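Local coordinates for protein putative LacI-family transcriptional regulator (Bacteroides fragilis, PDB 3GBV) that probably regulates transcription as a LacI-family DNA-binding protein, its periplasmic-binding-protein-like domain presumably sensing a small-molecule effector, at residues Pro109-Phe113 / Asn260-Leu265. Sequence-based numbering, arbitrary orientation.
Sequences PLAFF and NSIKTL
Residues 109-113 lead into and along a beta-strand, extended through Phe112 and Phe113, and residues 260-265 form just over one and a half turns of alpha-helix. The short axes lie nearly antiparallel, at 162°, with a closest approach of 9.4 Å. CA atoms pair as Leu110 with Leu265 (9.0 Å), Ala111 with Thr264 (7.8 Å) and Phe113 with Ser261 (7.2 Å). Strand alternation sends the CB atoms of Ala111 and Phe113 toward the helix and that of Phe112 away; Leu110, with helix-like phi/psi of -77/-39, breaks the alternation and also points its CB toward it. Phe113, in the m rotamer, makes the main contact: Asn260 CB sits over its ring face in a CH-pi contact, 3.8 Å from the centroid and 3.4 Å from Phe113 CE1. Thr264 OG1 meets the ring edge, 3.1 Å from Phe113 CZ; this hydroxyl donates to Asn260 O at 2.7 Å, one turn back in the helix. Ser261 OG, hydrogen-bonded to the backbone carbonyl of Gln257, lies 3.9 Å from Phe113 CD2. Toward the N-terminal end of 109-113 and the C-terminal end of 260-265, Ala111 CB packs on Thr264 CG2 (4.1 Å), and Leu110 CD2 meets Leu265 CD2 (4.4 Å). The strand hydrogen-bonds through its backbone to strand 97-100 and to Cys277 and Asn279; Ile262 reaches strand 9-16. This is helix-on-sheet packing, helix 254-270 against the parallel sheet of a periplasmic-binding-protein-like lobe.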
# COMPACT_ATOMS: atom_id res chain seq x y z
N PRO A 109 -2.35 19.76 18.58
CA PRO A 109 -3.35 20.32 17.67
C PRO A 109 -4.70 19.67 17.92
O PRO A 109 -4.86 18.89 18.87
CB PRO A 109 -2.81 19.93 16.32
CG PRO A 109 -2.37 18.51 16.60
CD PRO A 109 -1.63 18.65 17.92
N LEU A 110 -5.66 19.98 17.06
CA LEU A 110 -6.98 19.39 17.15
C LEU A 110 -6.85 17.99 16.60
O LEU A 110 -7.46 17.05 17.12
CB LEU A 110 -7.98 20.18 16.29
CG LEU A 110 -9.29 19.45 15.95
CD1 LEU A 110 -10.15 19.29 17.20
CD2 LEU A 110 -10.03 20.23 14.89
N ALA A 111 -6.05 17.85 15.54
CA ALA A 111 -5.82 16.57 14.88
C ALA A 111 -4.50 16.55 14.09
O ALA A 111 -4.00 17.59 13.67
CB ALA A 111 -6.98 16.26 13.96
N PHE A 112 -3.97 15.35 13.89
CA PHE A 112 -2.72 15.15 13.17
C PHE A 112 -2.87 14.06 12.13
O PHE A 112 -3.50 13.03 12.39
CB PHE A 112 -1.59 14.74 14.14
CG PHE A 112 -0.35 14.22 13.44
CD1 PHE A 112 0.51 15.09 12.78
CD2 PHE A 112 -0.05 12.86 13.46
CE1 PHE A 112 1.66 14.61 12.13
CE2 PHE A 112 1.10 12.37 12.82
CZ PHE A 112 1.95 13.24 12.15
N PHE A 113 -2.29 14.30 10.96
CA PHE A 113 -2.33 13.36 9.86
C PHE A 113 -0.90 13.24 9.36
O PHE A 113 -0.30 14.23 8.91
CB PHE A 113 -3.23 13.86 8.73
CG PHE A 113 -4.69 13.85 9.06
CD1 PHE A 113 -5.44 12.69 8.91
CD2 PHE A 113 -5.31 14.99 9.57
CE1 PHE A 113 -6.78 12.66 9.26
CE2 PHE A 113 -6.66 14.97 9.92
CZ PHE A 113 -7.39 13.80 9.77
N ASN A 260 -8.30 14.69 4.17
CA ASN A 260 -8.72 14.49 5.56
C ASN A 260 -8.59 15.71 6.46
O ASN A 260 -9.41 15.92 7.35
CB ASN A 260 -7.96 13.32 6.17
CG ASN A 260 -8.55 11.99 5.81
OD1 ASN A 260 -9.15 11.84 4.75
ND2 ASN A 260 -8.38 11.00 6.68
N SER A 261 -7.56 16.53 6.23
CA SER A 261 -7.39 17.72 7.05
C SER A 261 -8.62 18.60 6.96
O SER A 261 -9.16 19.03 7.98
CB SER A 261 -6.15 18.52 6.61
OG SER A 261 -4.96 17.84 6.98
N ILE A 262 -9.05 18.86 5.73
CA ILE A 262 -10.21 19.70 5.46
C ILE A 262 -11.49 19.04 5.95
O ILE A 262 -12.36 19.69 6.53
CB ILE A 262 -10.36 19.98 3.95
CG1 ILE A 262 -9.07 20.57 3.39
CG2 ILE A 262 -11.53 20.93 3.72
CD1 ILE A 262 -8.71 21.93 3.97
N LYS A 263 -11.61 17.74 5.70
CA LYS A 263 -12.78 16.99 6.14
C LYS A 263 -12.93 17.12 7.66
O LYS A 263 -14.02 17.41 8.16
CB LYS A 263 -12.63 15.51 5.77
CG LYS A 263 -13.82 14.65 6.18
CD LYS A 263 -13.57 13.18 5.87
CE LYS A 263 -14.75 12.31 6.27
NZ LYS A 263 -15.06 12.45 7.72
N THR A 264 -11.83 16.92 8.38
CA THR A 264 -11.82 17.01 9.84
C THR A 264 -12.26 18.40 10.31
O THR A 264 -12.99 18.52 11.29
CB THR A 264 -10.42 16.73 10.41
OG1 THR A 264 -9.96 15.44 9.97
CG2 THR A 264 -10.47 16.76 11.93
N LEU A 265 -11.82 19.44 9.62
CA LEU A 265 -12.19 20.79 9.98
C LEU A 265 -13.68 21.02 9.73
O LEU A 265 -14.36 21.67 10.52
CB LEU A 265 -11.37 21.80 9.17
CG LEU A 265 -9.90 21.90 9.59
CD1 LEU A 265 -9.14 22.88 8.68
CD2 LEU A 265 -9.83 22.35 11.04